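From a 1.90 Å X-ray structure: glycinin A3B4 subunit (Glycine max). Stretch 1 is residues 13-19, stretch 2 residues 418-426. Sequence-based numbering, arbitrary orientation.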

ATOM      1  N   ASN B  13      15.841  32.650 -18.282  1.00 28.00           N
ATOM      2  CA  ASN B  13      16.557  33.363 -17.236  1.00 24.07           C
ATOM      3  C   ASN B  13      15.915  33.080 -15.876  1.00 26.73           C
ATOM      4  O   ASN B  13      14.694  32.989 -15.761  1.00 24.11           O
ATOM      5  CB  ASN B  13      16.532  34.874 -17.511  1.00 23.58           C
ATOM      6  CG  ASN B  13      17.297  35.675 -16.464  1.00 34.22           C
ATOM      7  OD1 ASN B  13      18.516  35.555 -16.342  1.00 27.06           O
ATOM      8  ND2 ASN B  13      16.576  36.494 -15.698  1.00 31.89           N
ATOM      9  N   LEU B  14      16.749  32.929 -14.857  1.00 21.15           N
ATOM     10  CA  LEU B  14      16.270  32.701 -13.502  1.00 25.07           C
ATOM     11  C   LEU B  14      16.909  33.773 -12.640  1.00 27.17           C
ATOM     12  O   LEU B  14      18.113  33.977 -12.703  1.00 31.52           O
ATOM     13  CB  LEU B  14      16.703  31.325 -12.985  1.00 28.32           C
ATOM     14  CG  LEU B  14      16.185  30.071 -13.688  1.00 23.52           C
ATOM     15  CD1 LEU B  14      16.742  28.840 -12.970  1.00 29.03           C
ATOM     16  CD2 LEU B  14      14.663  30.055 -13.667  1.00 25.63           C
ATOM     17  N   ASN B  15      16.108  34.462 -11.840  1.00 32.56           N
ATOM     18  CA  ASN B  15      16.645  35.499 -10.968  1.00 29.68           C
ATOM     19  C   ASN B  15      16.672  35.081  -9.503  1.00 30.56           C
ATOM     20  O   ASN B  15      15.830  34.305  -9.046  1.00 32.49           O
ATOM     21  CB  ASN B  15      15.815  36.777 -11.097  1.00 29.96           C
ATOM     22  CG  ASN B  15      16.196  37.603 -12.311  1.00 26.45           C
ATOM     23  OD1 ASN B  15      15.366  38.307 -12.867  1.00 32.44           O
ATOM     24  ND2 ASN B  15      17.463  37.530 -12.714  1.00 31.42           N
ATOM     25  N   ALA B  16      17.658  35.596  -8.779  1.00 27.94           N
ATOM     26  CA  ALA B  16      17.778  35.341  -7.353  1.00 32.18           C
ATOM     27  C   ALA B  16      16.727  36.293  -6.802  1.00 30.81           C
ATOM     28  O   ALA B  16      16.816  37.498  -7.027  1.00 32.05           O
ATOM     29  CB  ALA B  16      19.159  35.734  -6.870  1.00 33.88           C
ATOM     30  N   LEU B  17      15.736  35.761  -6.093  1.00 26.81           N
ATOM     31  CA  LEU B  17      14.641  36.574  -5.576  1.00 19.60           C
ATOM     32  C   LEU B  17      14.640  36.860  -4.078  1.00 21.98           C
ATOM     33  O   LEU B  17      15.070  36.034  -3.271  1.00 22.98           O
ATOM     34  CB  LEU B  17      13.313  35.904  -5.938  1.00 25.46           C
ATOM     35  CG  LEU B  17      13.117  35.473  -7.396  1.00 32.51           C
ATOM     36  CD1 LEU B  17      11.887  34.592  -7.509  1.00 29.30           C
ATOM     37  CD2 LEU B  17      12.984  36.700  -8.283  1.00 27.50           C
ATOM     38  N   GLU B  18      14.123  38.036  -3.722  1.00 19.57           N
ATOM     39  CA  GLU B  18      14.007  38.472  -2.334  1.00 19.72           C
ATOM     40  C   GLU B  18      12.559  38.864  -2.085  1.00 19.36           C
ATOM     41  O   GLU B  18      11.805  39.068  -3.026  1.00 24.71           O
ATOM     42  CB  GLU B  18      14.940  39.653  -2.062  1.00 19.52           C
ATOM     43  CG  GLU B  18      16.390  39.224  -1.927  1.00 27.76           C
ATOM     44  CD  GLU B  18      17.349  40.387  -1.831  1.00 31.18           C
ATOM     45  OE1 GLU B  18      17.133  41.288  -0.991  1.00 37.94           O
ATOM     46  OE2 GLU B  18      18.329  40.390  -2.594  1.00 38.34           O
ATOM     47  N   PRO B  19      12.149  38.980  -0.811  1.00 24.29           N
ATOM     48  CA  PRO B  19      10.766  39.345  -0.488  1.00 26.18           C
ATOM     49  C   PRO B  19      10.243  40.587  -1.202  1.00 26.95           C
ATOM     50  O   PRO B  19      10.959  41.575  -1.345  1.00 26.61           O
ATOM     51  CB  PRO B  19      10.805  39.517   1.027  1.00 23.12           C
ATOM     52  CG  PRO B  19      11.857  38.531   1.438  1.00 24.46           C
ATOM     53  CD  PRO B  19      12.935  38.790   0.419  1.00 20.90           C
ATOM     54  N   ARG B 418      22.938  34.964   1.446  1.00 23.11           N
ATOM     55  CA  ARG B 418      21.930  34.897   2.487  1.00 26.07           C
ATOM     56  C   ARG B 418      20.675  35.712   2.193  1.00 27.19           C
ATOM     57  O   ARG B 418      20.748  36.888   1.827  1.00 24.17           O
ATOM     58  CB  ARG B 418      22.528  35.346   3.818  1.00 26.97           C
ATOM     59  CG  ARG B 418      21.537  35.302   4.966  1.00 30.51           C
ATOM     60  CD  ARG B 418      22.158  35.767   6.262  1.00 30.28           C
ATOM     61  NE  ARG B 418      21.193  35.688   7.355  1.00 46.41           N
ATOM     62  CZ  ARG B 418      21.380  36.212   8.561  1.00 60.97           C
ATOM     63  NH1 ARG B 418      20.441  36.089   9.492  1.00 60.43           N
ATOM     64  NH2 ARG B 418      22.505  36.865   8.836  1.00 66.11           N
ATOM     65  N   GLY B 419      19.523  35.065   2.353  1.00 19.19           N
ATOM     66  CA  GLY B 419      18.251  35.724   2.136  1.00 14.84           C
ATOM     67  C   GLY B 419      17.681  35.617   0.739  1.00 18.65           C
ATOM     68  O   GLY B 419      16.532  35.984   0.511  1.00 22.09           O
ATOM     69  N   GLN B 420      18.471  35.119  -0.205  1.00 22.23           N
ATOM     70  CA  GLN B 420      17.993  34.996  -1.570  1.00 25.09           C
ATOM     71  C   GLN B 420      17.384  33.633  -1.865  1.00 20.46           C
ATOM     72  O   GLN B 420      17.779  32.623  -1.291  1.00 20.00           O
ATOM     73  CB  GLN B 420      19.126  35.287  -2.550  1.00 23.63           C
ATOM     74  CG  GLN B 420      19.713  36.662  -2.335  1.00 23.50           C
ATOM     75  CD  GLN B 420      20.702  37.035  -3.400  1.00 25.18           C
ATOM     76  OE1 GLN B 420      21.656  36.305  -3.653  1.00 25.60           O
ATOM     77  NE2 GLN B 420      20.485  38.185  -4.031  1.00 25.50           N
ATOM     78  N   LEU B 421      16.426  33.637  -2.783  1.00 23.03           N
ATOM     79  CA  LEU B 421      15.690  32.448  -3.188  1.00 23.97           C
ATOM     80  C   LEU B 421      15.979  32.149  -4.657  1.00 23.36           C
ATOM     81  O   LEU B 421      15.865  33.037  -5.494  1.00 25.97           O
ATOM     82  CB  LEU B 421      14.194  32.724  -3.012  1.00 20.86           C
ATOM     83  CG  LEU B 421      13.216  31.560  -2.992  1.00 22.49           C
ATOM     84  CD1 LEU B 421      13.417  30.787  -1.694  1.00 25.17           C
ATOM     85  CD2 LEU B 421      11.790  32.079  -3.070  1.00 22.96           C
ATOM     86  N   LEU B 422      16.341  30.906  -4.973  1.00 20.41           N
ATOM     87  CA  LEU B 422      16.629  30.537  -6.359  1.00 16.11           C
ATOM     88  C   LEU B 422      15.955  29.222  -6.717  1.00 21.79           C
ATOM     89  O   LEU B 422      16.195  28.190  -6.083  1.00 19.86           O
ATOM     90  CB  LEU B 422      18.134  30.396  -6.595  1.00 14.38           C
ATOM     91  CG  LEU B 422      18.484  29.944  -8.020  1.00 19.02           C
ATOM     92  CD1 LEU B 422      18.132  31.064  -9.004  1.00 23.64           C
ATOM     93  CD2 LEU B 422      19.960  29.595  -8.124  1.00 22.48           C
ATOM     94  N   VAL B 423      15.109  29.265  -7.738  1.00 22.99           N
ATOM     95  CA  VAL B 423      14.400  28.078  -8.192  1.00 22.00           C
ATOM     96  C   VAL B 423      15.254  27.259  -9.144  1.00 25.22           C
ATOM     97  O   VAL B 423      15.871  27.810 -10.064  1.00 27.46           O
ATOM     98  CB  VAL B 423      13.108  28.454  -8.937  1.00 19.82           C
ATOM     99  CG1 VAL B 423      12.490  27.208  -9.586  1.00 16.35           C
ATOM    100  CG2 VAL B 423      12.135  29.111  -7.980  1.00 21.36           C
ATOM    101  N   VAL B 424      15.296  25.948  -8.923  1.00 19.72           N
ATOM    102  CA  VAL B 424      16.030  25.064  -9.810  1.00 18.49           C
ATOM    103  C   VAL B 424      15.001  24.064 -10.330  1.00 19.34           C
ATOM    104  O   VAL B 424      14.628  23.114  -9.639  1.00 17.08           O
ATOM    105  CB  VAL B 424      17.179  24.325  -9.085  1.00 21.19           C
ATOM    106  CG1 VAL B 424      17.894  23.387 -10.062  1.00 20.32           C
ATOM    107  CG2 VAL B 424      18.170  25.346  -8.503  1.00 21.69           C
ATOM    108  N   PRO B 425      14.515  24.282 -11.562  1.00 21.09           N
ATOM    109  CA  PRO B 425      13.517  23.408 -12.189  1.00 14.39           C
ATOM    110  C   PRO B 425      13.941  21.949 -12.275  1.00 18.66           C
ATOM    111  O   PRO B 425      15.128  21.638 -12.360  1.00 18.23           O
ATOM    112  CB  PRO B 425      13.330  24.031 -13.572  1.00 16.70           C
ATOM    113  CG  PRO B 425      13.647  25.508 -13.324  1.00 23.69           C
ATOM    114  CD  PRO B 425      14.875  25.398 -12.454  1.00 16.17           C
ATOM    115  N   GLN B 426      12.952  21.062 -12.252  1.00 18.67           N
ATOM    116  CA  GLN B 426      13.185  19.635 -12.355  1.00 13.39           C
ATOM    117  C   GLN B 426      14.071  19.364 -13.573  1.00 18.65           C
ATOM    118  O   GLN B 426      13.892  19.975 -14.630  1.00 18.81           O
ATOM    119  CB  GLN B 426      11.844  18.911 -12.504  1.00 17.58           C
ATOM    120  CG  GLN B 426      11.939  17.419 -12.822  1.00 15.48           C
ATOM    121  CD  GLN B 426      10.571  16.780 -13.004  1.00 25.15           C
ATOM    122  OE1 GLN B 426       9.586  17.465 -13.296  1.00 25.07           O
ATOM    123  NE2 GLN B 426      10.506  15.458 -12.855  1.00 22.19           N
TER
HETATM  124  O   HOH W   1      14.205  32.103  -8.572  1.00 22.95           O

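Residues 13-19 lie against residues 418-426, some 400 positions further along the same chain, and the two segments run in roughly opposite directions, 152° apart end to end. They come closest at L17 and L421, whose CA atoms are 4.9 Å apart, and part towards L14 and V423, where the CA-CA distance is 7.3 Å. The contact is therefore a wedge, pinned by backbone at its narrow part and filled by side chains where it opens.

The pin is a single antiparallel bridge. L17 N donates to L421 O at 2.8 Å in an almost straight bond (175°), and L421 N returns a bond to L17 O, also 2.8 Å but more bent (148°). Each carbonyl oxygen also receives a CA-H contact from the neighbouring residue: A16 CA lies 3.5 Å from L421 O, and Q420 CA lies 3.5 Å from L17 O. The CA-to-CB bonds of both leucines point sideways; L17 CB and L421 CB are 4.4 Å apart, and the side chains then diverge, so they touch at their roots.

Towards L14 the backbone pairing gives way. Water 1 occupies the gap, donating to N15 O at 2.8 Å and accepting from V423 N at 3.1 Å, so that it carries the connection between two main chains too far apart to bond directly. L14 is the bump that fills the wider end. Its CA-to-CB bond points toward the other segment, the side chain is in an m, t rotamer, and L14 CD1 reaches 3.9 Å from P425 CD; the CA-to-CB bond of P425 in turn points toward stretch 1. Nearer its root, L14 CB meets L422 CD1 at 4.2 Å; the leucine at 422 starts out sideways, but its end comes nearer. The fit is tight enough that L14 CD1 sits 3.2 Å from V423 O, a carbonyl oxygen buried by the contact and left without a hydrogen-bond partner.

Beyond the bridge, at Q420 and E18, the packing is more polar. The CA-to-CB bond of Q420 points sideways, and its side chain also touches A16, on the other side of L17 in sequence, with Q420 NE2 4.0 Å from A16 CB. The same NE2 makes a weak hydrogen bond to E18 OE2, 3.4 Å long, as the end of the glutamate side chain comes nearer to the other segment. G419 closes this end with backbone alone, its O 4.1 Å from E18 CG. Its backbone angles (92°/-10°) themselves call for glycine, since a CB would jam against the preceding carbonyl oxygen. In all, the contact buries 474 Å², both sides summed.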